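Lmo0794 protein (Listeria monocytogenes, PDB 3EW7) is of uncharacterised function but has the Rossmann fold of NAD(P)-binding enzymes and possibly acts as an NAD(P)-dependent oxidoreductase on CH-NH groups. Local coordinates at residues 48-51 / 52-55; 133-136 / 137-141. The protein carries 3 engineered substitutions. One frame throughout, in Å; residues are numbered along the deposited sequence.

Interaction 1: 48-51 / 52-55; sequences QKDI and FDLT
Lys-49 NZ donates to Asp-53 O at 2.9 Å, reaching that carbonyl from above its plane. The bond closes over a short 3-10 turn in the loop that leads from strand 45-48 of the Rossmann sheet to helix 56-59. Two successive i to i+3 backbone bonds define the turn: Asp-53 N to Asp-50 O, 3.0 Å, and Leu-54 N to Ile-51 O, 3.1 Å, the latter the straighter at 161°. Asp-50 starts it with an Asx turn, its OD2 accepting Phe-52 N at 3.1 Å, well above the carboxylate plane. With chi1 at 172°, CG of Asp-50 stands opposite its own N and beside the carbonyl carbon, which brings OD2 over the start of the turn. Asp-50 OD2 also lies in the plane of the Phe-52 ring, at its edge, 3.2 Å from Phe-52 CD2. Asp-53 OD2 comes within 4.4 Å of Asp-50 OD2, a like-charge approach that the long, weak ion pair of Asp-50 with Arg-32 may partly offset. Along the aliphatic part of its chain, Lys-49 runs past Leu-54 in the opposite sense, and CD1 of Leu-54 meets CB of Lys-49 at 3.5 Å.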
ATOM      1  N   GLN A  48      -6.935   8.783  11.035  1.00 65.86           N
ATOM      2  CA  GLN A  48      -6.123   8.096  12.030  1.00 65.36           C
ATOM      3  C   GLN A  48      -6.801   6.801  12.412  1.00 63.79           C
ATOM      4  O   GLN A  48      -7.736   6.797  13.209  1.00 63.36           O
ATOM      5  CB  GLN A  48      -5.933   8.947  13.280  1.00 67.20           C
ATOM      6  CG  GLN A  48      -5.073   8.254  14.328  1.00 69.42           C
ATOM      7  CD  GLN A  48      -4.544   9.210  15.378  1.00 72.66           C
ATOM      8  OE1 GLN A  48      -5.096   9.323  16.474  1.00 74.30           O
ATOM      9  NE2 GLN A  48      -3.469   9.915  15.044  1.00 73.30           N
ATOM     10  N   LYS A  49      -6.324   5.702  11.841  1.00 61.53           N
ATOM     11  CA  LYS A  49      -6.908   4.400  12.120  1.00 60.00           C
ATOM     12  C   LYS A  49      -5.902   3.302  11.815  1.00 59.41           C
ATOM     13  O   LYS A  49      -5.214   3.345  10.800  1.00 60.02           O
ATOM     14  CB  LYS A  49      -8.160   4.213  11.262  1.00 57.69           C
ATOM     15  CG  LYS A  49      -9.399   3.788  12.022  1.00 56.75           C
ATOM     16  CD  LYS A  49     -10.649   4.210  11.256  1.00 57.43           C
ATOM     17  CE  LYS A  49     -11.936   3.955  12.034  1.00 57.01           C
ATOM     18  NZ  LYS A  49     -12.404   2.542  11.950  1.00 58.02           N
ATOM     19  N   ASP A  50      -5.790   2.323  12.699  1.00 58.66           N
ATOM     20  CA  ASP A  50      -4.867   1.240  12.435  1.00 58.21           C
ATOM     21  C   ASP A  50      -5.523   0.404  11.356  1.00 56.60           C
ATOM     22  O   ASP A  50      -6.744   0.384  11.240  1.00 57.31           O
ATOM     23  CB  ASP A  50      -4.632   0.391  13.679  1.00 60.86           C
ATOM     24  CG  ASP A  50      -3.824  -0.863  13.380  1.00 64.17           C
ATOM     25  OD1 ASP A  50      -2.660  -0.747  12.916  1.00 64.47           O
ATOM     26  OD2 ASP A  50      -4.365  -1.972  13.608  1.00 66.99           O
ATOM     27  N   ILE A  51      -4.706  -0.286  10.573  1.00 54.28           N
ATOM     28  CA  ILE A  51      -5.192  -1.109   9.480  1.00 51.04           C
ATOM     29  C   ILE A  51      -6.268  -2.110   9.921  1.00 51.40           C
ATOM     30  O   ILE A  51      -7.289  -2.290   9.255  1.00 49.02           O
ATOM     31  CB  ILE A  51      -4.000  -1.838   8.815  1.00 47.98           C
ATOM     32  CG1 ILE A  51      -4.441  -2.511   7.525  1.00 44.58           C
ATOM     33  CG2 ILE A  51      -3.393  -2.834   9.781  1.00 46.20           C
ATOM     34  CD1 ILE A  51      -3.289  -3.062   6.736  1.00 44.69           C
ATOM     35  N   PHE A  52      -6.043  -2.737  11.065  1.00 52.14           N
ATOM     36  CA  PHE A  52      -6.967  -3.734  11.587  1.00 52.33           C
ATOM     37  C   PHE A  52      -8.366  -3.224  11.896  1.00 53.48           C
ATOM     38  O   PHE A  52      -9.317  -4.004  11.909  1.00 52.46           O
ATOM     39  CB  PHE A  52      -6.359  -4.374  12.833  1.00 50.60           C
ATOM     40  CG  PHE A  52      -5.294  -5.374  12.526  1.00 50.24           C
ATOM     41  CD1 PHE A  52      -5.628  -6.612  11.992  1.00 50.00           C
ATOM     42  CD2 PHE A  52      -3.952  -5.063  12.713  1.00 50.75           C
ATOM     43  CE1 PHE A  52      -4.643  -7.530  11.646  1.00 49.12           C
ATOM     44  CE2 PHE A  52      -2.948  -5.986  12.362  1.00 50.43           C
ATOM     45  CZ  PHE A  52      -3.299  -7.220  11.829  1.00 48.60           C
ATOM     46  N   ASP A  53      -8.494  -1.922  12.131  1.00 55.83           N
ATOM     47  CA  ASP A  53      -9.789  -1.327  12.457  1.00 58.38           C
ATOM     48  C   ASP A  53     -10.518  -0.758  11.254  1.00 58.87           C
ATOM     49  O   ASP A  53     -11.627  -0.240  11.386  1.00 60.01           O
ATOM     50  CB  ASP A  53      -9.626  -0.198  13.475  1.00 60.33           C
ATOM     51  CG  ASP A  53      -8.859  -0.625  14.695  1.00 62.07           C
ATOM     52  OD1 ASP A  53      -9.157  -1.713  15.236  1.00 61.62           O
ATOM     53  OD2 ASP A  53      -7.964   0.141  15.113  1.00 65.36           O
ATOM     54  N   LEU A  54      -9.896  -0.833  10.087  1.00 58.55           N
ATOM     55  CA  LEU A  54     -10.506  -0.302   8.877  1.00 58.28           C
ATOM     56  C   LEU A  54     -11.790  -1.023   8.445  1.00 58.63           C
ATOM     57  O   LEU A  54     -11.832  -2.257   8.348  1.00 57.89           O
ATOM     58  CB  LEU A  54      -9.477  -0.327   7.751  1.00 57.43           C
ATOM     59  CG  LEU A  54      -8.700   0.963   7.488  1.00 56.94           C
ATOM     60  CD1 LEU A  54      -8.601   1.798   8.752  1.00 58.18           C
ATOM     61  CD2 LEU A  54      -7.332   0.608   6.934  1.00 55.06           C
ATOM     62  N   THR A  55     -12.839  -0.244   8.189  1.00 58.29           N
ATOM     63  CA  THR A  55     -14.118  -0.805   7.754  1.00 59.78           C
ATOM     64  C   THR A  55     -14.371  -0.372   6.329  1.00 59.75           C
ATOM     65  O   THR A  55     -13.913   0.692   5.920  1.00 60.58           O
ATOM     66  CB  THR A  55     -15.285  -0.269   8.571  1.00 60.87           C
ATOM     67  OG1 THR A  55     -15.460   1.122   8.267  1.00 62.67           O
ATOM     68  CG2 THR A  55     -15.021  -0.436  10.062  1.00 61.70           C
TER

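Interaction 2: 133-136 / 137-141; sequences AQAK and QLEHL
Gln-137 and Ala-133 meet one helical turn apart on helix 131-142, where Gln-137 N donates to Ala-133 O at 3.0 Å. This helix forms the beta-alpha-beta crossover between the adjacent parallel strands 97-101 and 150-154 of the Rossmann sheet. Three further i to i+4 bonds continue the alpha-helical pattern, and the N-H...O angles run from 144° (Glu-139 to Ala-135) to 168° (Leu-138 to Gln-134).

The packed side is carried by Gln-137, which is buried. Its CG stands opposite the carbonyl carbon (chi1 -61°) and the chain then runs out extended, laying CG against Ala-133 O and Gln-137 OE1 3.6 Å from Gln-134 CA. The buried amide is not left without partners: Gln-137 OE1 is hydrogen-bonded to the hydroxyl of Tyr-152, and NE2 makes a weak hydrogen bond to the carbonyl of His-79.

The solvent side is looser and is held by charge. Lys-136 and Glu-139, both exposed, form an i to i+3 salt bridge, Lys-136 NZ to Glu-139 OE1 at 3.0 Å, with the ammonium meeting the oxygen end-on. The lysine gets there by bending at chi2 and chi4. His-140, partly exposed, marks the boundary between this pair and helix 79-90: His-140 CD2 lies 3.4 Å from Lys-136 O, and Lys-136 CD passes 4.1 Å from His-140 NE2. His-140 ND1 is hydrogen-bonded to Asp-84 OD1, which would fix the ring's rotation.

These partners place the helix against the sheet and a second helix: Gln-134 and Leu-138 rest on Tyr-152 of strand 150-154, Leu-141 reaches Trp-150 of that strand and Ile-87 of helix 79-90, and Gln-137 and His-140 pack on Leu-83 and Val-80 of the same helix.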
ATOM      1  N   ALA A 133       6.205 -14.314   4.176  1.00 73.03           N
ATOM      2  CA  ALA A 133       5.005 -13.556   4.494  1.00 70.23           C
ATOM      3  C   ALA A 133       4.347 -13.133   3.196  1.00 69.13           C
ATOM      4  O   ALA A 133       3.128 -13.191   3.053  1.00 69.85           O
ATOM      5  CB  ALA A 133       5.352 -12.335   5.316  1.00 69.51           C
ATOM      6  N   GLN A 134       5.164 -12.713   2.242  1.00 66.97           N
ATOM      7  CA  GLN A 134       4.652 -12.273   0.961  1.00 65.36           C
ATOM      8  C   GLN A 134       3.973 -13.416   0.241  1.00 64.42           C
ATOM      9  O   GLN A 134       2.857 -13.274  -0.262  1.00 63.82           O
ATOM     10  CB  GLN A 134       5.782 -11.740   0.089  1.00 65.61           C
ATOM     11  CG  GLN A 134       5.289 -11.005  -1.129  1.00 64.81           C
ATOM     12  CD  GLN A 134       6.395 -10.653  -2.081  1.00 64.48           C
ATOM     13  OE1 GLN A 134       6.642 -11.377  -3.045  1.00 64.87           O
ATOM     14  NE2 GLN A 134       7.080  -9.541  -1.814  1.00 63.61           N
ATOM     15  N   ALA A 135       4.661 -14.551   0.187  1.00 64.34           N
ATOM     16  CA  ALA A 135       4.136 -15.734  -0.479  1.00 63.76           C
ATOM     17  C   ALA A 135       2.784 -16.077   0.113  1.00 62.97           C
ATOM     18  O   ALA A 135       1.865 -16.435  -0.613  1.00 63.05           O
ATOM     19  CB  ALA A 135       5.095 -16.900  -0.316  1.00 63.83           C
ATOM     20  N   LYS A 136       2.666 -15.962   1.431  1.00 61.85           N
ATOM     21  CA  LYS A 136       1.411 -16.245   2.108  1.00 61.69           C
ATOM     22  C   LYS A 136       0.308 -15.303   1.640  1.00 59.90           C
ATOM     23  O   LYS A 136      -0.783 -15.747   1.268  1.00 59.18           O
ATOM     24  CB  LYS A 136       1.588 -16.116   3.617  1.00 64.74           C
ATOM     25  CG  LYS A 136       1.866 -17.427   4.304  1.00 68.78           C
ATOM     26  CD  LYS A 136       0.612 -17.972   4.968  1.00 72.40           C
ATOM     27  CE  LYS A 136       0.734 -19.470   5.239  1.00 74.72           C
ATOM     28  NZ  LYS A 136       0.549 -20.296   4.000  1.00 73.61           N
ATOM     29  N   GLN A 137       0.592 -14.003   1.667  1.00 57.53           N
ATOM     30  CA  GLN A 137      -0.375 -13.003   1.235  1.00 55.79           C
ATOM     31  C   GLN A 137      -0.845 -13.351  -0.169  1.00 56.61           C
ATOM     32  O   GLN A 137      -2.044 -13.344  -0.457  1.00 57.25           O
ATOM     33  CB  GLN A 137       0.261 -11.614   1.237  1.00 53.69           C
ATOM     34  CG  GLN A 137       0.752 -11.158   2.601  1.00 51.77           C
ATOM     35  CD  GLN A 137       1.429  -9.803   2.553  1.00 51.40           C
ATOM     36  OE1 GLN A 137       2.335  -9.578   1.752  1.00 53.38           O
ATOM     37  NE2 GLN A 137       0.995  -8.894   3.412  1.00 48.81           N
ATOM     38  N   LEU A 138       0.111 -13.673  -1.035  1.00 56.90           N
ATOM     39  CA  LEU A 138      -0.177 -14.032  -2.420  1.00 57.03           C
ATOM     40  C   LEU A 138      -1.048 -15.287  -2.536  1.00 56.73           C
ATOM     41  O   LEU A 138      -1.911 -15.369  -3.405  1.00 56.51           O
ATOM     42  CB  LEU A 138       1.144 -14.221  -3.183  1.00 57.32           C
ATOM     43  CG  LEU A 138       1.542 -13.167  -4.229  1.00 57.81           C
ATOM     44  CD1 LEU A 138       1.269 -11.767  -3.715  1.00 56.36           C
ATOM     45  CD2 LEU A 138       3.015 -13.338  -4.595  1.00 57.49           C
ATOM     46  N   GLU A 139      -0.822 -16.262  -1.660  1.00 57.48           N
ATOM     47  CA  GLU A 139      -1.604 -17.490  -1.675  1.00 59.31           C
ATOM     48  C   GLU A 139      -3.017 -17.141  -1.264  1.00 59.35           C
ATOM     49  O   GLU A 139      -3.980 -17.683  -1.811  1.00 60.33           O
ATOM     50  CB  GLU A 139      -1.041 -18.512  -0.693  1.00 62.42           C
ATOM     51  CG  GLU A 139       0.072 -19.392  -1.241  1.00 70.18           C
ATOM     52  CD  GLU A 139       1.027 -19.890  -0.145  1.00 75.52           C
ATOM     53  OE1 GLU A 139       0.549 -20.167   0.986  1.00 78.37           O
ATOM     54  OE2 GLU A 139       2.249 -20.010  -0.417  1.00 76.51           O
ATOM     55  N   HIS A 140      -3.127 -16.238  -0.289  1.00 58.40           N
ATOM     56  CA  HIS A 140      -4.425 -15.801   0.220  1.00 56.55           C
ATOM     57  C   HIS A 140      -5.130 -14.925  -0.789  1.00 55.59           C
ATOM     58  O   HIS A 140      -6.354 -14.968  -0.913  1.00 54.93           O
ATOM     59  CB  HIS A 140      -4.275 -15.039   1.539  1.00 56.92           C
ATOM     60  CG  HIS A 140      -3.962 -15.915   2.712  1.00 58.89           C
ATOM     61  ND1 HIS A 140      -4.190 -15.522   4.014  1.00 59.08           N
ATOM     62  CD2 HIS A 140      -3.444 -17.164   2.780  1.00 59.06           C
ATOM     63  CE1 HIS A 140      -3.831 -16.495   4.833  1.00 58.85           C
ATOM     64  NE2 HIS A 140      -3.374 -17.502   4.109  1.00 58.32           N
ATOM     65  N   LEU A 141      -4.363 -14.117  -1.507  1.00 54.07           N
ATOM     66  CA  LEU A 141      -4.952 -13.264  -2.515  1.00 53.27           C
ATOM     67  C   LEU A 141      -5.520 -14.132  -3.625  1.00 53.73           C
ATOM     68  O   LEU A 141      -6.626 -13.899  -4.094  1.00 52.70           O
ATOM     69  CB  LEU A 141      -3.912 -12.296  -3.062  1.00 50.75           C
ATOM     70  CG  LEU A 141      -3.684 -11.103  -2.133  1.00 50.15           C
ATOM     71  CD1 LEU A 141      -2.514 -10.269  -2.639  1.00 50.48           C
ATOM     72  CD2 LEU A 141      -4.953 -10.267  -2.059  1.00 46.95           C
TER

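How the interactions relate
Interaction 1 precedes interaction 2 along the chain, and their centres lie 21 Å apart; the nearest atoms are about 8 Å from each other, so neither touches the other. Both belong to the same Rossmann domain, built on a seven-stranded parallel sheet. Residues 48-55 follow its outermost strand 45-48, while residues 133-141 lie on the helix preceding strand 150-154, next to the other outermost strand, 207-209. What they share is helix 79-90: Ser-82, His-85 and Leu-86 meet the loop of interaction 1, whereas Val-80, Leu-83, Asp-84 and Ile-87 meet helix 131-142. One helix thus bridges a connecting loop and a neighbouring helix through separate sets of residues.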